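Local coordinates for protein HIAXHD3 (PDB 3ZXK) that hydrolyses arabinofuranose side chains of xylan as a family 43 arabinofuranosidase and was the subject of engineering to add endo-xylanase activity, at residues 40-45 with 81-86; 98-103 with 166-171; 194-199 with 203-208. All coordinates share one frame; numbering follows the deposited sequence.

Contact 1: residues 40-45 with 81-86; sequences PGAPVL and KGIWAS
Ile83 reaches across with its outermost carbon, CD1, and lays it against the bend at Gly41 and Ala42. This is a junction in the five-bladed beta-propeller of family 43: 41-47 is the third strand of the first blade, and 81-86 is the end of the loop that leads into the second. CD1 lies 3.9 Å from Gly41 CA and 4.1 Å from Ala42 CB, so one methyl group carries the whole meeting, with no hydrogen bond across it. Ile83 CG1 is anti to the carbonyl carbon (chi1 -62°) with CD1 extended beyond it, and this carries CD1 out to the bend. A beta carbon on Gly41 would run into that methyl. Trp99 of the second blade packs against both Ala42 and Ile83, while Thr35 OG1 bonds to Ala42 N. On the loop, the neighbour of Ile83 is Trp84, which lines the glycan pocket and touches two bound xylose units; Val80 O takes a bond from its NE1. Two residues on, Ser86 OG donates back to Trp84 O over 2.8 Å from above the carbonyl plane, 47° out of it.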
loop_
_atom_site.group_PDB
_atom_site.type_symbol
_atom_site.label_atom_id
_atom_site.label_comp_id
_atom_site.label_asym_id
_atom_site.label_seq_id
_atom_site.Cartn_x
_atom_site.Cartn_y
_atom_site.Cartn_z
ATOM N N PRO A 40 0.485 9.647 -3.685
ATOM C CA PRO A 40 1.890 9.382 -3.463
ATOM C C PRO A 40 2.154 7.894 -3.308
ATOM O O PRO A 40 1.255 7.119 -2.962
ATOM C CB PRO A 40 2.196 10.132 -2.139
ATOM C CG PRO A 40 0.886 10.245 -1.465
ATOM C CD PRO A 40 -0.104 10.435 -2.580
ATOM N N GLY A 41 3.405 7.528 -3.523
ATOM C CA GLY A 41 3.806 6.135 -3.451
ATOM C C GLY A 41 4.704 5.833 -2.270
ATOM O O GLY A 41 5.253 6.745 -1.644
ATOM N N ALA A 42 4.861 4.529 -2.004
ATOM C CA ALA A 42 5.805 4.003 -1.008
ATOM C C ALA A 42 5.536 4.516 0.400
ATOM O O ALA A 42 6.369 5.226 0.981
ATOM C CB ALA A 42 7.267 4.233 -1.409
ATOM N N PRO A 43 4.386 4.150 0.963
ATOM C CA PRO A 43 4.062 4.590 2.330
ATOM C C PRO A 43 5.084 4.072 3.326
ATOM O O PRO A 43 5.710 3.008 3.101
ATOM C CB PRO A 43 2.736 3.888 2.636
ATOM C CG PRO A 43 2.388 3.087 1.459
ATOM C CD PRO A 43 3.388 3.230 0.390
ATOM N N VAL A 44 5.243 4.844 4.397
ATOM C CA VAL A 44 6.004 4.447 5.577
ATOM C C VAL A 44 5.037 4.423 6.762
ATOM O O VAL A 44 4.338 5.421 7.017
ATOM C CB VAL A 44 7.156 5.425 5.902
ATOM C CG1 VAL A 44 7.970 4.953 7.099
ATOM C CG2 VAL A 44 8.104 5.557 4.707
ATOM N N LEU A 45 5.015 3.287 7.456
ATOM C CA LEU A 45 4.268 3.137 8.703
ATOM C C LEU A 45 5.217 3.088 9.870
ATOM O O LEU A 45 6.393 2.699 9.730
ATOM C CB LEU A 45 3.399 1.876 8.688
ATOM C CG LEU A 45 2.621 1.555 7.392
ATOM C CD1 LEU A 45 2.022 0.159 7.520
ATOM C CD2 LEU A 45 1.543 2.588 7.140
ATOM N N LYS A 81 1.971 -1.038 -12.988
ATOM C CA LYS A 81 3.395 -0.770 -13.134
ATOM C C LYS A 81 3.867 -0.059 -11.871
ATOM O O LYS A 81 3.543 -0.498 -10.773
ATOM C CB LYS A 81 3.692 -0.029 -14.446
ATOM C CG LYS A 81 3.307 -0.860 -15.687
ATOM C CD LYS A 81 3.657 -0.119 -16.957
ATOM C CE LYS A 81 3.356 -0.946 -18.187
ATOM N NZ LYS A 81 3.431 -0.118 -19.428
ATOM N N GLY A 82 4.646 1.004 -12.011
ATOM C CA GLY A 82 5.061 1.786 -10.856
ATOM C C GLY A 82 5.838 0.996 -9.816
ATOM O O GLY A 82 6.705 0.205 -10.158
ATOM N N ILE A 83 5.535 1.256 -8.550
ATOM C CA ILE A 83 6.350 0.763 -7.458
ATOM C C ILE A 83 5.993 -0.670 -7.092
ATOM O O ILE A 83 4.909 -0.955 -6.578
ATOM C CB ILE A 83 6.229 1.675 -6.221
ATOM C CG1 ILE A 83 6.757 3.072 -6.577
ATOM C CG2 ILE A 83 6.939 1.060 -5.005
ATOM C CD1 ILE A 83 6.523 4.126 -5.484
ATOM N N TRP A 84 6.916 -1.563 -7.440
ATOM C CA TRP A 84 6.872 -2.964 -7.026
ATOM C C TRP A 84 7.717 -3.105 -5.762
ATOM O O TRP A 84 7.909 -2.120 -5.021
ATOM C CB TRP A 84 7.328 -3.852 -8.169
ATOM C CG TRP A 84 6.292 -4.022 -9.251
ATOM C CD1 TRP A 84 5.416 -3.066 -9.761
ATOM C CD2 TRP A 84 6.024 -5.239 -10.011
ATOM N NE1 TRP A 84 4.655 -3.586 -10.782
ATOM C CE2 TRP A 84 4.949 -4.904 -10.965
ATOM C CE3 TRP A 84 6.518 -6.538 -9.969
ATOM C CZ2 TRP A 84 4.427 -5.843 -11.841
ATOM C CZ3 TRP A 84 5.991 -7.482 -10.855
ATOM C CH2 TRP A 84 4.969 -7.144 -11.774
ATOM N N ALA A 85 8.205 -4.302 -5.449
ATOM C CA ALA A 85 8.987 -4.449 -4.220
ATOM C C ALA A 85 10.214 -3.551 -4.254
ATOM O O ALA A 85 11.008 -3.611 -5.221
ATOM C CB ALA A 85 9.390 -5.898 -3.992
ATOM N N SER A 86 10.332 -2.726 -3.219
ATOM C CA SER A 86 11.391 -1.718 -3.115
ATOM C C SER A 86 12.050 -1.767 -1.743
ATOM O O SER A 86 11.943 -2.781 -1.044
ATOM C CB SER A 86 10.789 -0.358 -3.461
ATOM O OG SER A 86 10.141 -0.444 -4.727
#

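Contact 2: residues 98-103 with 166-171; sequences YWYGCV and AQLSPD
Tyr100 and Leu168 meet from opposite directions, the phenol end of one against a methyl of the other. Leu168 CD1 sits 3.2 Å from Tyr100 OH, which is tight, and 3.6 Å from CZ, approaching the ring obliquely. The hydroxyl itself is bonded to Gly172 O, just past the segment, so the leucine methyl packs beside a polar atom that already has its partner.

Tyr98, two residues back on the same strand, runs out on the same side. Both tyrosines have CG anti to the carbonyl carbon (chi1 -68° and -66°), which sends the two rings side by side toward 166-171. Tyr98 is turned differently to its partner: the carbonyl oxygen of Asp171 lies in the plane of the ring, at its edge, 3.8 Å from CE2. A water links the two, donating to Asp171 O and lying 2.7 Å from Tyr98 OH. That hydroxyl is also held by Asn94 ND2 and Arg91 NH1, and the same arginine reaches Pro170 O through NH2. Beyond, Ser169 OG donates to Asp171 OD1 over 2.9 Å, nearly in line with the C-O bond, and Thr173 OG1 bonds to the same OD1.

Strand 96-103 belongs to the second propeller blade and strand 163-168 to the third; between them the two tyrosines pack against Leu109 of strand 106-113, Leu146 of strand 145-148 and Met154 of strand 154-158.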
loop_
_atom_site.group_PDB
_atom_site.type_symbol
_atom_site.label_atom_id
_atom_site.label_comp_id
_atom_site.label_asym_id
_atom_site.label_seq_id
_atom_site.Cartn_x
_atom_site.Cartn_y
_atom_site.Cartn_z
ATOM N N TYR A 98 16.861 6.542 3.024
ATOM C CA TYR A 98 17.070 6.231 1.616
ATOM C C TYR A 98 16.042 5.202 1.132
ATOM O O TYR A 98 16.025 4.050 1.608
ATOM C CB TYR A 98 18.453 5.640 1.348
ATOM C CG TYR A 98 19.633 6.571 1.538
ATOM C CD1 TYR A 98 19.966 7.078 2.805
ATOM C CD2 TYR A 98 20.439 6.929 0.460
ATOM C CE1 TYR A 98 21.051 7.931 2.986
ATOM C CE2 TYR A 98 21.543 7.769 0.643
ATOM C CZ TYR A 98 21.835 8.289 1.905
ATOM O OH TYR A 98 22.937 9.092 2.076
ATOM N N TRP A 99 15.292 5.569 0.107
ATOM C CA TRP A 99 14.324 4.678 -0.537
ATOM C C TRP A 99 14.811 4.395 -1.942
ATOM O O TRP A 99 15.044 5.330 -2.707
ATOM C CB TRP A 99 12.922 5.344 -0.583
ATOM C CG TRP A 99 11.909 4.469 -1.296
ATOM C CD1 TRP A 99 11.148 3.465 -0.730
ATOM C CD2 TRP A 99 11.608 4.432 -2.720
ATOM N NE1 TRP A 99 10.390 2.823 -1.683
ATOM C CE2 TRP A 99 10.622 3.367 -2.908
ATOM C CE3 TRP A 99 12.025 5.160 -3.824
ATOM C CZ2 TRP A 99 10.080 3.073 -4.153
ATOM C CZ3 TRP A 99 11.487 4.838 -5.079
ATOM C CH2 TRP A 99 10.531 3.821 -5.237
ATOM N N TYR A 100 14.969 3.124 -2.293
ATOM C CA TYR A 100 15.298 2.809 -3.685
ATOM C C TYR A 100 14.182 1.926 -4.229
ATOM O O TYR A 100 13.735 0.998 -3.530
ATOM C CB TYR A 100 16.593 2.006 -3.800
ATOM C CG TYR A 100 17.867 2.698 -3.388
ATOM C CD1 TYR A 100 18.253 2.770 -2.041
ATOM C CD2 TYR A 100 18.715 3.268 -4.361
ATOM C CE1 TYR A 100 19.445 3.404 -1.673
ATOM C CE2 TYR A 100 19.906 3.902 -3.997
ATOM C CZ TYR A 100 20.259 3.958 -2.655
ATOM O OH TYR A 100 21.428 4.583 -2.270
ATOM N N GLY A 101 13.838 2.147 -5.492
ATOM C CA GLY A 101 12.894 1.241 -6.164
ATOM C C GLY A 101 13.132 1.239 -7.662
ATOM O O GLY A 101 13.292 2.312 -8.254
ATOM N N CYS A 102 13.119 0.053 -8.280
ATOM C CA CYS A 102 13.222 -0.053 -9.735
ATOM C C CYS A 102 11.847 0.048 -10.361
ATOM O O CYS A 102 10.938 -0.696 -9.992
ATOM C CB CYS A 102 13.875 -1.380 -10.156
ATOM S SG CYS A 102 13.949 -1.487 -11.971
ATOM N N VAL A 103 11.690 0.966 -11.305
ATOM C CA VAL A 103 10.426 1.152 -12.004
ATOM C C VAL A 103 10.758 1.201 -13.478
ATOM O O VAL A 103 11.558 2.042 -13.927
ATOM C CB VAL A 103 9.714 2.472 -11.571
ATOM C CG1 VAL A 103 8.409 2.647 -12.347
ATOM C CG2 VAL A 103 9.433 2.452 -10.067
ATOM N N ALA A 166 24.868 -5.493 -5.607
ATOM C CA ALA A 166 25.553 -4.283 -6.045
ATOM C C ALA A 166 26.123 -3.534 -4.850
ATOM O O ALA A 166 25.513 -3.490 -3.757
ATOM C CB ALA A 166 24.589 -3.343 -6.766
ATOM N N GLN A 167 27.305 -2.965 -5.050
ATOM C CA GLN A 167 27.880 -2.018 -4.113
ATOM C C GLN A 167 27.639 -0.615 -4.657
ATOM O O GLN A 167 27.867 -0.373 -5.843
ATOM C CB GLN A 167 29.375 -2.267 -3.968
ATOM C CG GLN A 167 30.003 -1.355 -2.932
ATOM C CD GLN A 167 31.496 -1.561 -2.757
ATOM O OE1 GLN A 167 32.003 -2.667 -2.890
ATOM N NE2 GLN A 167 32.198 -0.499 -2.414
ATOM N N LEU A 168 27.146 0.284 -3.811
ATOM C CA LEU A 168 26.947 1.669 -4.222
ATOM C C LEU A 168 28.087 2.579 -3.807
ATOM O O LEU A 168 28.911 2.218 -2.975
ATOM C CB LEU A 168 25.646 2.196 -3.624
ATOM C CG LEU A 168 24.424 1.303 -3.794
ATOM C CD1 LEU A 168 23.250 2.098 -3.296
ATOM C CD2 LEU A 168 24.215 0.909 -5.247
ATOM N N SER A 169 28.129 3.754 -4.436
ATOM C CA SER A 169 29.108 4.760 -4.079
ATOM C C SER A 169 28.842 5.278 -2.644
ATOM O O SER A 169 27.746 5.080 -2.083
ATOM C CB SER A 169 29.046 5.919 -5.080
ATOM O OG SER A 169 27.741 6.461 -5.119
ATOM N N PRO A 170 29.839 5.941 -2.044
ATOM C CA PRO A 170 29.619 6.417 -0.676
ATOM C C PRO A 170 28.341 7.257 -0.491
ATOM O O PRO A 170 27.698 7.147 0.566
ATOM C CB PRO A 170 30.897 7.215 -0.382
ATOM C CG PRO A 170 31.954 6.505 -1.190
ATOM C CD PRO A 170 31.266 6.005 -2.432
ATOM N N ASP A 171 27.983 8.100 -1.469
ATOM C CA ASP A 171 26.753 8.892 -1.348
ATOM C C ASP A 171 25.454 8.149 -1.746
ATOM O O ASP A 171 24.369 8.717 -1.659
ATOM C CB ASP A 171 26.874 10.250 -2.070
ATOM C CG ASP A 171 26.962 10.125 -3.572
ATOM O OD1 ASP A 171 26.786 9.001 -4.121
ATOM O OD2 ASP A 171 27.242 11.163 -4.227
HETATM O O HOH W 1 23.740 10.541 -0.014
#

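Contact 3: residues 194-199 with 203-208; sequences ARMYKI and YYILVT
Arg195 faces Leu206 and Tyr197 faces Tyr204 as hydrogen-bonded antiparallel pairs, each joined by two backbone bonds. Arg195 N to Leu206 O is 3.0 Å; the straightest of the four, Tyr204 N to Tyr197 O, has an angle of 173° at the hydrogen. Met196 with Ile205 lies between them and Lys198 with Tyr203 beyond, toward the turn, both non-hydrogen-bonded pairs.

The CH-pi contact belongs to the last pair. Lys198 CD lies 3.8 Å from the centroid of the Tyr203 ring, over one face. Lys198 CG is anti to the backbone N, and the bend at chi2 (72°) folds the chain over the ring. A weak bond of 3.5 Å joins Lys198 NZ to Tyr203 OH; both atoms have stronger partners in Asp149, and NZ also pairs with Asp150 and a buffer sulfonate. A leucine in place of Tyr203 would probably leave the lysine methylenes without a flat surface to lie on and Asp149 without its phenol partner.

Apolar contacts sort by sheet face. Met196 CG meets Ile205 CG1 at 4.0 Å on the Lys198 face; on the other, Tyr197 CE2 touches Leu206 CD1 at 4.2 Å. At the turn end Ile199 CB packs 3.9 Å from Tyr204 CE1.

Together these make the beta hairpin of strands 192-199 and 202-209 in the fourth propeller blade; Glu192, at the start of strand 192-199, lines the glycan pocket.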
loop_
_atom_site.group_PDB
_atom_site.type_symbol
_atom_site.label_atom_id
_atom_site.label_comp_id
_atom_site.label_asym_id
_atom_site.label_seq_id
_atom_site.Cartn_x
_atom_site.Cartn_y
_atom_site.Cartn_z
ATOM N N ALA A 194 14.360 -10.011 -2.332
ATOM C CA ALA A 194 15.519 -9.789 -1.469
ATOM C C ALA A 194 15.355 -8.695 -0.397
ATOM O O ALA A 194 14.905 -7.581 -0.666
ATOM C CB ALA A 194 16.782 -9.537 -2.313
ATOM N N ARG A 195 15.753 -9.054 0.823
ATOM C CA ARG A 195 16.018 -8.099 1.896
ATOM C C ARG A 195 17.406 -8.449 2.401
ATOM O O ARG A 195 17.747 -9.652 2.483
ATOM C CB ARG A 195 14.958 -8.173 3.011
ATOM C CG ARG A 195 13.815 -7.161 2.864
ATOM C CD ARG A 195 12.815 -7.615 1.834
ATOM N NE ARG A 195 11.805 -6.575 1.650
ATOM C CZ ARG A 195 11.959 -5.504 0.874
ATOM N NH1 ARG A 195 13.096 -5.314 0.213
ATOM N NH2 ARG A 195 10.964 -4.644 0.726
ATOM N N MET A 196 18.227 -7.454 2.726
ATOM C CA MET A 196 19.634 -7.722 3.065
ATOM C C MET A 196 19.997 -7.219 4.477
ATOM O O MET A 196 19.570 -6.119 4.882
ATOM C CB MET A 196 20.570 -7.113 2.010
ATOM C CG MET A 196 22.036 -7.556 2.150
ATOM S SD MET A 196 22.980 -6.962 0.734
ATOM C CE MET A 196 24.591 -7.699 0.993
ATOM N N TYR A 197 20.778 -8.026 5.213
ATOM C CA TYR A 197 21.062 -7.739 6.625
ATOM C C TYR A 197 22.511 -8.019 6.992
ATOM O O TYR A 197 23.160 -8.916 6.436
ATOM C CB TYR A 197 20.183 -8.597 7.536
ATOM C CG TYR A 197 18.697 -8.482 7.225
ATOM C CD1 TYR A 197 17.913 -7.446 7.775
ATOM C CD2 TYR A 197 18.088 -9.391 6.362
ATOM C CE1 TYR A 197 16.566 -7.323 7.463
ATOM C CE2 TYR A 197 16.740 -9.282 6.043
ATOM C CZ TYR A 197 15.962 -8.258 6.625
ATOM O OH TYR A 197 14.591 -8.087 6.332
ATOM N N LYS A 198 23.003 -7.260 7.955
ATOM C CA LYS A 198 24.291 -7.532 8.597
ATOM C C LYS A 198 23.945 -7.803 10.053
ATOM O O LYS A 198 23.426 -6.932 10.754
ATOM C CB LYS A 198 25.217 -6.318 8.441
ATOM C CG LYS A 198 26.520 -6.387 9.221
ATOM C CD LYS A 198 27.485 -7.390 8.625
ATOM C CE LYS A 198 28.861 -7.261 9.260
ATOM N NZ LYS A 198 29.446 -5.925 8.967
ATOM N N ILE A 199 24.171 -9.037 10.492
ATOM C CA ILE A 199 23.816 -9.459 11.845
ATOM C C ILE A 199 24.989 -10.173 12.509
ATOM O O ILE A 199 25.437 -11.211 12.024
ATOM C CB ILE A 199 22.565 -10.357 11.849
ATOM C CG1 ILE A 199 21.399 -9.684 11.120
ATOM C CG2 ILE A 199 22.221 -10.754 13.294
ATOM C CD1 ILE A 199 20.209 -10.618 10.853
ATOM N N TYR A 203 26.566 -11.735 6.875
ATOM C CA TYR A 203 25.616 -11.189 5.905
ATOM C C TYR A 203 24.526 -12.195 5.595
ATOM O O TYR A 203 24.798 -13.356 5.302
ATOM C CB TYR A 203 26.322 -10.775 4.606
ATOM C CG TYR A 203 27.324 -9.669 4.847
ATOM C CD1 TYR A 203 28.634 -9.962 5.222
ATOM C CD2 TYR A 203 26.944 -8.314 4.739
ATOM C CE1 TYR A 203 29.557 -8.965 5.493
ATOM C CE2 TYR A 203 27.863 -7.295 5.000
ATOM C CZ TYR A 203 29.176 -7.630 5.358
ATOM O OH TYR A 203 30.129 -6.654 5.646
ATOM N N TYR A 204 23.296 -11.725 5.680
ATOM C CA TYR A 204 22.119 -12.521 5.394
ATOM C C TYR A 204 21.294 -11.846 4.310
ATOM O O TYR A 204 21.159 -10.606 4.258
ATOM C CB TYR A 204 21.260 -12.698 6.652
ATOM C CG TYR A 204 21.939 -13.460 7.775
ATOM C CD1 TYR A 204 22.816 -12.824 8.632
ATOM C CD2 TYR A 204 21.703 -14.834 7.976
ATOM C CE1 TYR A 204 23.442 -13.504 9.656
ATOM C CE2 TYR A 204 22.313 -15.526 9.025
ATOM C CZ TYR A 204 23.221 -14.851 9.839
ATOM O OH TYR A 204 23.859 -15.467 10.884
ATOM N N ILE A 205 20.664 -12.673 3.490
ATOM C CA ILE A 205 19.684 -12.175 2.527
ATOM C C ILE A 205 18.454 -13.055 2.666
ATOM O O ILE A 205 18.562 -14.276 2.651
ATOM C CB ILE A 205 20.201 -12.208 1.058
ATOM C CG1 ILE A 205 21.444 -11.323 0.897
ATOM C CG2 ILE A 205 19.093 -11.756 0.113
ATOM C CD1 ILE A 205 22.191 -11.516 -0.405
ATOM N N LEU A 206 17.292 -12.445 2.848
ATOM C CA LEU A 206 16.039 -13.180 2.819
ATOM C C LEU A 206 15.459 -13.111 1.426
ATOM O O LEU A 206 15.403 -12.027 0.827
ATOM C CB LEU A 206 15.043 -12.566 3.803
ATOM C CG LEU A 206 14.795 -13.380 5.065
ATOM C CD1 LEU A 206 16.062 -13.422 5.921
ATOM C CD2 LEU A 206 13.597 -12.789 5.824
ATOM N N VAL A 207 15.018 -14.255 0.913
ATOM C CA VAL A 207 14.354 -14.315 -0.397
ATOM C C VAL A 207 13.090 -15.152 -0.312
ATOM O O VAL A 207 12.973 -16.000 0.573
ATOM C CB VAL A 207 15.289 -14.876 -1.521
ATOM C CG1 VAL A 207 16.546 -14.032 -1.687
ATOM C CG2 VAL A 207 15.713 -16.330 -1.229
ATOM N N THR A 208 12.159 -14.900 -1.223
ATOM C CA THR A 208 10.944 -15.693 -1.333
ATOM C C THR A 208 10.979 -16.563 -2.569
ATOM O O THR A 208 11.495 -16.144 -3.620
ATOM C CB THR A 208 9.658 -14.814 -1.334
ATOM O OG1 THR A 208 8.475 -15.638 -1.311
ATOM C CG2 THR A 208 9.571 -13.918 -2.563
#

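The three contacts follow one another along the chain, within the family 43 propeller. Contact 1 joins the first blade to the loop entering the second, contact 2 spans the second and third, and contact 3 lies inside the fourth. Contact 1 is nearest the middle of the chain, its centre about 15 Å from that of contact 2 and about 20 Å from that of contact 3; the latter two are about 16 Å apart and do not touch. Segment 81-86 reaches both others: Ser86 CB packs on Tyr100 O, and Ser86 O probably accepts a hydrogen bond from Arg195 NH2. The loop carrying pocket residue Trp84 is thus tied to the second and fourth blades.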